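Long-range contact in glutathione S-transferase (Burkholderia glumae, PDB 4ISD), which binds glutathione and, as a member of the glutathione transferase family, probably transfers it to electrophilic substrates: residues A150-I155 and P188-R193. Residues are numbered along the deposited sequence; the frame is centred on the assembly and turned at random.
Sequences AADRLI and PPKVLR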
loop_
_atom_site.group_PDB
_atom_site.type_symbol
_atom_site.label_atom_id
_atom_site.label_comp_id
_atom_site.label_asym_id
_atom_site.label_seq_id
_atom_site.Cartn_x
_atom_site.Cartn_y
_atom_site.Cartn_z
ATOM N N ALA A 150 1.785 18.685 -1.987
ATOM C CA ALA A 150 1.221 17.686 -2.889
ATOM C C ALA A 150 -0.112 18.181 -3.443
ATOM O O ALA A 150 -0.374 18.077 -4.643
ATOM C CB ALA A 150 1.036 16.360 -2.175
ATOM N N ALA A 151 -0.949 18.718 -2.557
ATOM C CA ALA A 151 -2.270 19.213 -2.930
ATOM C C ALA A 151 -2.161 20.333 -3.964
ATOM O O ALA A 151 -2.900 20.349 -4.947
ATOM C CB ALA A 151 -3.018 19.702 -1.701
ATOM N N ASP A 152 -1.227 21.254 -3.745
ATOM C CA ASP A 152 -1.058 22.386 -4.640
ATOM C C ASP A 152 -0.565 21.925 -6.009
ATOM O O ASP A 152 -0.939 22.493 -7.035
ATOM C CB ASP A 152 -0.107 23.418 -4.026
ATOM C CG ASP A 152 -0.057 24.719 -4.810
ATOM O OD1 ASP A 152 0.802 24.844 -5.709
ATOM O OD2 ASP A 152 -0.869 25.626 -4.523
ATOM N N ARG A 153 0.257 20.881 -6.025
ATOM C CA ARG A 153 0.835 20.384 -7.278
ATOM C C ARG A 153 -0.123 19.507 -8.114
ATOM O O ARG A 153 -0.063 19.529 -9.342
ATOM C CB ARG A 153 2.155 19.637 -7.010
ATOM N N LEU A 154 -0.999 18.749 -7.454
ATOM C CA LEU A 154 -1.806 17.723 -8.121
ATOM C C LEU A 154 -3.234 18.148 -8.412
ATOM O O LEU A 154 -3.882 17.593 -9.297
ATOM C CB LEU A 154 -1.872 16.456 -7.263
ATOM C CG LEU A 154 -0.590 15.728 -6.877
ATOM C CD1 LEU A 154 -0.940 14.552 -5.972
ATOM C CD2 LEU A 154 0.165 15.255 -8.109
ATOM N N ILE A 155 -3.741 19.104 -7.644
ATOM C CA ILE A 155 -5.105 19.583 -7.838
ATOM C C ILE A 155 -5.168 20.813 -8.739
ATOM O O ILE A 155 -4.463 21.797 -8.511
ATOM C CB ILE A 155 -5.763 19.918 -6.502
ATOM C CG1 ILE A 155 -5.781 18.680 -5.615
ATOM C CG2 ILE A 155 -7.176 20.462 -6.728
ATOM C CD1 ILE A 155 -6.032 18.978 -4.149
ATOM N N PRO A 188 -5.004 26.943 -0.347
ATOM C CA PRO A 188 -5.544 27.393 -1.635
ATOM C C PRO A 188 -6.958 26.874 -1.869
ATOM O O PRO A 188 -7.171 25.654 -1.841
ATOM C CB PRO A 188 -4.592 26.751 -2.647
ATOM C CG PRO A 188 -3.295 26.664 -1.915
ATOM C CD PRO A 188 -3.672 26.330 -0.495
ATOM N N PRO A 189 -7.914 27.789 -2.106
ATOM C CA PRO A 189 -9.324 27.419 -2.273
ATOM C C PRO A 189 -9.537 26.325 -3.324
ATOM O O PRO A 189 -10.466 25.526 -3.171
ATOM C CB PRO A 189 -10.007 28.741 -2.681
ATOM C CG PRO A 189 -8.895 29.679 -3.021
ATOM C CD PRO A 189 -7.708 29.241 -2.221
ATOM N N LYS A 190 -8.674 26.264 -4.340
ATOM C CA LYS A 190 -8.738 25.178 -5.321
ATOM C C LYS A 190 -8.684 23.784 -4.692
ATOM O O LYS A 190 -9.204 22.830 -5.278
ATOM C CB LYS A 190 -7.641 25.288 -6.375
ATOM C CG LYS A 190 -6.281 24.771 -5.925
ATOM C CD LYS A 190 -5.311 24.752 -7.100
ATOM C CE LYS A 190 -3.917 24.332 -6.692
ATOM N NZ LYS A 190 -3.142 23.933 -7.909
ATOM N N VAL A 191 -8.065 23.644 -3.517
ATOM C CA VAL A 191 -8.085 22.334 -2.872
ATOM C C VAL A 191 -9.323 22.158 -2.002
ATOM O O VAL A 191 -9.826 21.047 -1.854
ATOM C CB VAL A 191 -6.769 21.973 -2.113
ATOM C CG1 VAL A 191 -5.646 22.944 -2.452
ATOM C CG2 VAL A 191 -7.002 21.858 -0.615
ATOM N N LEU A 192 -9.820 23.256 -1.443
ATOM C CA LEU A 192 -11.112 23.240 -0.767
ATOM C C LEU A 192 -12.193 22.750 -1.724
ATOM O O LEU A 192 -13.046 21.943 -1.348
ATOM C CB LEU A 192 -11.472 24.639 -0.264
ATOM C CG LEU A 192 -10.575 25.173 0.854
ATOM C CD1 LEU A 192 -11.065 26.545 1.309
ATOM C CD2 LEU A 192 -10.473 24.176 2.031
ATOM N N ARG A 193 -12.141 23.232 -2.965
ATOM C CA ARG A 193 -13.135 22.868 -3.970
ATOM C C ARG A 193 -13.051 21.384 -4.315
ATOM O O ARG A 193 -14.061 20.683 -4.331
ATOM C CB ARG A 193 -12.972 23.730 -5.224
ATOM C CG ARG A 193 -13.518 25.156 -5.055
ATOM C CD ARG A 193 -13.528 25.926 -6.368
ATOM N NE ARG A 193 -12.215 26.473 -6.707
ATOM C CZ ARG A 193 -11.759 27.645 -6.263
ATOM N NH1 ARG A 193 -12.503 28.381 -5.447
ATOM N NH2 ARG A 193 -10.564 28.087 -6.632
#
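In the all-helical C-terminal domain of the glutathione transferase fold, the C-terminal end of helix 139-154 meets the first turn of helix 189-199. The axes of these short segments cross at 81° and approach to 9.7 Å. The tight part is buried and mostly apolar. I155, the first residue to leave helical geometry, lays CD1 against V191 CB at 3.7 Å, the two side chains crossing at about a right angle. I155 CG2, anti to its backbone N, reaches K190 O at 3.4 Å. A151 adds a looser touch, CB to V191 CG1 at 4.2 Å. Helix 168-177 backs this patch, with F173 and L177 against I155 and L177 also on A151. The solvent side is polar and thinly packed: exposed D152 swings CG anti to its backbone N and brings OD2 to 3.7 Å from P188 CG. D152 OD2 stays 4.4 Å from K190 NZ, too far for a salt bridge, though its charge may still favour the ammonium. Between the two zones runs K190, its CG in the crowded position between N and the carbonyl carbon (chi1 80°) and the rest of the chain extended. Its ammonium bridges two carbonyls at the helix end, where the helix dipole would favour a positive charge: K190 NZ donates hydrogen bonds to D152 O (2.8 Å), on an in-plane lone pair, and to I155 O (2.6 Å), almost along the C=O axis (175°).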